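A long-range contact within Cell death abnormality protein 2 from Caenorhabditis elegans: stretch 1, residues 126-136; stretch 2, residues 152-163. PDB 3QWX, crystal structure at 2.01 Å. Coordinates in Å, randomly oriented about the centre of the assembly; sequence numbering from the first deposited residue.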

# COMPACT_ATOMS: atom_id res chain seq x y z
N LYS A 126 -15.12 20.90 -2.72
CA LYS A 126 -13.92 20.62 -1.96
C LYS A 126 -14.24 19.69 -0.78
O LYS A 126 -15.30 19.79 -0.17
CB LYS A 126 -13.25 21.91 -1.47
CG LYS A 126 -13.50 22.22 -0.00
CD LYS A 126 -12.70 23.42 0.49
CE LYS A 126 -13.40 24.08 1.68
NZ LYS A 126 -12.71 25.31 2.16
N PHE A 127 -13.32 18.78 -0.48
CA PHE A 127 -13.51 17.85 0.63
C PHE A 127 -12.27 17.83 1.51
O PHE A 127 -11.21 17.38 1.10
CB PHE A 127 -13.81 16.43 0.10
CG PHE A 127 -14.04 15.41 1.19
CD1 PHE A 127 -15.03 15.60 2.15
CD2 PHE A 127 -13.29 14.25 1.24
CE1 PHE A 127 -15.25 14.65 3.14
CE2 PHE A 127 -13.50 13.29 2.23
CZ PHE A 127 -14.49 13.49 3.18
N THR A 128 -12.41 18.32 2.74
CA THR A 128 -11.28 18.39 3.66
C THR A 128 -11.03 17.05 4.34
O THR A 128 -9.94 16.81 4.85
CB THR A 128 -11.53 19.43 4.76
OG1 THR A 128 -12.60 18.98 5.59
CG2 THR A 128 -11.89 20.78 4.14
N GLY A 129 -12.04 16.19 4.33
CA GLY A 129 -11.96 14.92 5.03
C GLY A 129 -12.57 15.10 6.41
O GLY A 129 -12.55 16.20 6.96
N GLU A 130 -13.12 14.01 6.96
CA GLU A 130 -13.70 14.02 8.30
C GLU A 130 -12.91 13.09 9.21
O GLU A 130 -12.73 13.37 10.40
CB GLU A 130 -15.18 13.59 8.26
CG GLU A 130 -16.10 14.38 7.32
CD GLU A 130 -17.53 13.83 7.28
OE1 GLU A 130 -18.45 14.56 6.84
OE2 GLU A 130 -17.74 12.67 7.71
N ARG A 131 -12.43 11.98 8.65
CA ARG A 131 -11.60 11.02 9.39
C ARG A 131 -10.27 10.83 8.69
O ARG A 131 -10.09 11.25 7.55
CB ARG A 131 -12.30 9.66 9.51
CG ARG A 131 -13.69 9.71 10.13
CD ARG A 131 -14.44 8.38 9.98
NE ARG A 131 -15.79 8.47 10.53
CZ ARG A 131 -16.63 7.43 10.62
NH1 ARG A 131 -16.24 6.24 10.21
NH2 ARG A 131 -17.84 7.59 11.13
N GLU A 132 -9.34 10.17 9.37
CA GLU A 132 -8.01 9.88 8.82
C GLU A 132 -8.05 8.86 7.67
O GLU A 132 -7.08 8.69 6.93
CB GLU A 132 -7.09 9.37 9.94
CG GLU A 132 -7.62 8.13 10.69
CD GLU A 132 -9.00 8.34 11.33
OE1 GLU A 132 -9.14 9.26 12.18
OE2 GLU A 132 -9.94 7.59 10.99
N THR A 133 -9.19 8.19 7.54
CA THR A 133 -9.41 7.18 6.52
C THR A 133 -9.88 7.82 5.22
O THR A 133 -9.99 7.16 4.19
CB THR A 133 -10.47 6.17 6.99
OG1 THR A 133 -11.71 6.85 7.23
CG2 THR A 133 -10.02 5.49 8.27
N ASP A 134 -10.16 9.12 5.27
CA ASP A 134 -10.72 9.85 4.14
C ASP A 134 -9.64 10.43 3.25
O ASP A 134 -8.53 10.68 3.71
CB ASP A 134 -11.64 10.97 4.63
CG ASP A 134 -12.83 10.46 5.42
OD1 ASP A 134 -13.15 9.25 5.32
OD2 ASP A 134 -13.46 11.27 6.13
N LEU A 135 -9.96 10.65 1.99
CA LEU A 135 -9.03 11.26 1.05
C LEU A 135 -9.49 12.68 0.73
O LEU A 135 -10.47 12.87 0.01
CB LEU A 135 -8.97 10.42 -0.24
CG LEU A 135 -8.11 10.97 -1.38
CD1 LEU A 135 -6.62 11.02 -0.98
CD2 LEU A 135 -8.30 10.18 -2.66
N PRO A 136 -8.80 13.69 1.30
CA PRO A 136 -9.18 15.08 1.01
C PRO A 136 -8.91 15.38 -0.45
O PRO A 136 -7.99 14.81 -1.03
CB PRO A 136 -8.22 15.90 1.89
CG PRO A 136 -7.68 14.93 2.92
CD PRO A 136 -7.65 13.60 2.21
N ASP A 152 -22.78 5.69 -0.25
CA ASP A 152 -22.38 7.01 0.26
C ASP A 152 -20.88 7.30 0.22
O ASP A 152 -20.47 8.46 0.05
CB ASP A 152 -22.96 7.27 1.66
CG ASP A 152 -24.50 7.46 1.64
OD1 ASP A 152 -25.02 8.02 0.66
OD2 ASP A 152 -25.17 7.05 2.60
N TRP A 153 -20.07 6.26 0.36
CA TRP A 153 -18.62 6.43 0.45
C TRP A 153 -17.89 5.48 -0.48
O TRP A 153 -18.14 4.27 -0.46
CB TRP A 153 -18.15 6.26 1.91
CG TRP A 153 -18.66 7.37 2.78
CD1 TRP A 153 -19.86 7.42 3.42
CD2 TRP A 153 -17.98 8.59 3.08
NE1 TRP A 153 -19.98 8.61 4.11
CE2 TRP A 153 -18.83 9.34 3.93
CE3 TRP A 153 -16.73 9.12 2.74
CZ2 TRP A 153 -18.48 10.59 4.43
CZ3 TRP A 153 -16.38 10.37 3.24
CH2 TRP A 153 -17.25 11.08 4.08
N TRP A 154 -17.00 6.04 -1.30
CA TRP A 154 -16.25 5.25 -2.27
C TRP A 154 -14.76 5.37 -2.02
O TRP A 154 -14.27 6.42 -1.63
CB TRP A 154 -16.54 5.72 -3.69
CG TRP A 154 -17.96 5.59 -4.15
CD1 TRP A 154 -18.95 4.88 -3.55
CD2 TRP A 154 -18.54 6.20 -5.31
NE1 TRP A 154 -20.12 5.00 -4.27
CE2 TRP A 154 -19.89 5.82 -5.35
CE3 TRP A 154 -18.04 7.04 -6.31
CZ2 TRP A 154 -20.76 6.23 -6.36
CZ3 TRP A 154 -18.90 7.46 -7.31
CH2 TRP A 154 -20.25 7.05 -7.33
N GLU A 155 -14.02 4.29 -2.27
CA GLU A 155 -12.57 4.34 -2.20
C GLU A 155 -12.01 5.01 -3.47
O GLU A 155 -12.32 4.58 -4.58
CB GLU A 155 -11.98 2.92 -2.05
CG GLU A 155 -10.45 2.90 -1.88
CD GLU A 155 -9.86 1.49 -1.88
OE1 GLU A 155 -10.55 0.53 -2.29
OE2 GLU A 155 -8.69 1.33 -1.48
N ALA A 156 -11.21 6.05 -3.28
CA ALA A 156 -10.64 6.84 -4.38
C ALA A 156 -9.10 6.90 -4.29
O ALA A 156 -8.52 6.62 -3.24
CB ALA A 156 -11.22 8.23 -4.37
N ARG A 157 -8.46 7.28 -5.39
CA ARG A 157 -7.02 7.40 -5.45
C ARG A 157 -6.69 8.70 -6.16
O ARG A 157 -7.25 8.99 -7.21
CB ARG A 157 -6.41 6.22 -6.23
CG ARG A 157 -4.89 6.20 -6.24
CD ARG A 157 -4.36 4.89 -6.79
NE ARG A 157 -4.79 4.64 -8.16
CZ ARG A 157 -5.09 3.45 -8.66
NH1 ARG A 157 -5.01 2.35 -7.92
NH2 ARG A 157 -5.48 3.36 -9.92
N ASN A 158 -5.79 9.49 -5.60
CA ASN A 158 -5.43 10.73 -6.27
C ASN A 158 -4.21 10.57 -7.19
O ASN A 158 -3.65 9.47 -7.31
CB ASN A 158 -5.27 11.88 -5.27
CG ASN A 158 -4.06 11.72 -4.35
OD1 ASN A 158 -3.14 10.94 -4.63
ND2 ASN A 158 -4.04 12.48 -3.27
N ALA A 159 -3.81 11.65 -7.86
CA ALA A 159 -2.70 11.62 -8.81
C ALA A 159 -1.39 11.18 -8.15
O ALA A 159 -0.52 10.60 -8.81
CB ALA A 159 -2.51 12.99 -9.46
N LEU A 160 -1.26 11.46 -6.86
CA LEU A 160 -0.06 11.11 -6.12
C LEU A 160 -0.02 9.62 -5.77
O LEU A 160 1.05 9.08 -5.47
CB LEU A 160 0.06 11.98 -4.86
CG LEU A 160 0.69 13.38 -4.99
CD1 LEU A 160 0.28 14.10 -6.28
CD2 LEU A 160 0.37 14.25 -3.77
N GLY A 161 -1.16 8.95 -5.83
CA GLY A 161 -1.24 7.54 -5.48
C GLY A 161 -1.83 7.32 -4.10
O GLY A 161 -1.98 6.18 -3.65
N THR A 162 -2.19 8.41 -3.43
CA THR A 162 -2.81 8.35 -2.11
C THR A 162 -4.27 7.89 -2.19
O THR A 162 -5.05 8.38 -3.00
CB THR A 162 -2.76 9.72 -1.41
OG1 THR A 162 -1.43 10.24 -1.50
CG2 THR A 162 -3.16 9.59 0.07
N THR A 163 -4.63 6.95 -1.32
CA THR A 163 -5.93 6.31 -1.36
C THR A 163 -6.75 6.61 -0.10
O THR A 163 -6.20 6.76 0.99
CB THR A 163 -5.80 4.77 -1.51
OG1 THR A 163 -5.33 4.45 -2.83
CG2 THR A 163 -7.13 4.10 -1.30
O HOH W 1 -6.43 14.25 -3.35

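Stretch 1 has no regular helix or strand, whereas stretch 2 contains a strand that includes W153 to R157 and then reverses direction. Each contains a type I β turn. In stretch 1 the turn runs from R131 to D134 and is closed by a backbone hydrogen bond from D134 N to R131 O (3.1 Å); in stretch 2 it runs from N158 to G161, with G161 N donating to N158 O at 2.9 Å. A further backbone bond, from N158 N to T162 O (2.9 Å), links the first residue of the turn to the residue just after it. The two backbones come nearest at L135 and T163, whose CA atoms lie 6.3 Å apart. No direct hydrogen bond crosses between the stretches; the interface of 341 Å² is made by packing, with stretch 1 side chains against both side-chain and backbone atoms of stretch 2.

Both turns are also braced by a side-chain acceptor. D134 OD2 receives the amides of E130 N (2.9 Å) and R131 N (2.8 Å), folding the carboxylate back over the loop that precedes it. N158 OD1 plays a comparable part in the other turn: its bond from T162 N measures 3.0 Å, and weak bonds come from L160 N (3.0 Å) and G161 N (3.1 Å). G129 and G161, with phi near 94° and 102°, adopt backbone angles at which a CB would be jammed against the preceding carbonyl oxygen.

L135 is the centre of the contact. Buried, with its CA-to-CB bond toward stretch 2 and chi angles of t and p, it has 115 Å² covered by that stretch, the largest share of any residue here. Both methyls, CD1 and CD2, lie 3.7 Å from T162 O. CD2 also packs against A156, in the strand, 3.6 Å from A156 O and 3.9 Å from A156 CB, the latter an apolar contact with a side chain that also points toward stretch 1. CD1 is also 3.7 Å from N158 ND2 and 3.9 Å from T162 CG2. The leucine thus touches the strand, the first residue of the turn and T162 just after it. T163, despite its close backbone approach, directs its CA-to-CB bond away.

A second cluster forms around W153, which has 77 Å² covered. F127 CZ meets W153 CZ3 at 3.6 Å, approaching the edge of the indole near its plane. The phenylalanine ring and the six-membered ring of the tryptophan have centroids 5.9 Å apart and planes inclined at 57°, an oblique arrangement. Two acidic side chains also approach the indole, from the same side of its plane: E130 OE2 lies 4.0 Å from W153 CZ2, and D134 OD1 lies 4.0 Å from W153 CZ3. These are van der Waals approaches, while the other carboxylate oxygen of D134 holds the loop amides.

Water 1 supplies a polar link between the stretches. It donates to P136 O at 2.9 Å and accepts from N158 ND2 at 3.0 Å, so N158 joins the bridge through its amide nitrogen while its OD1 supports the turn.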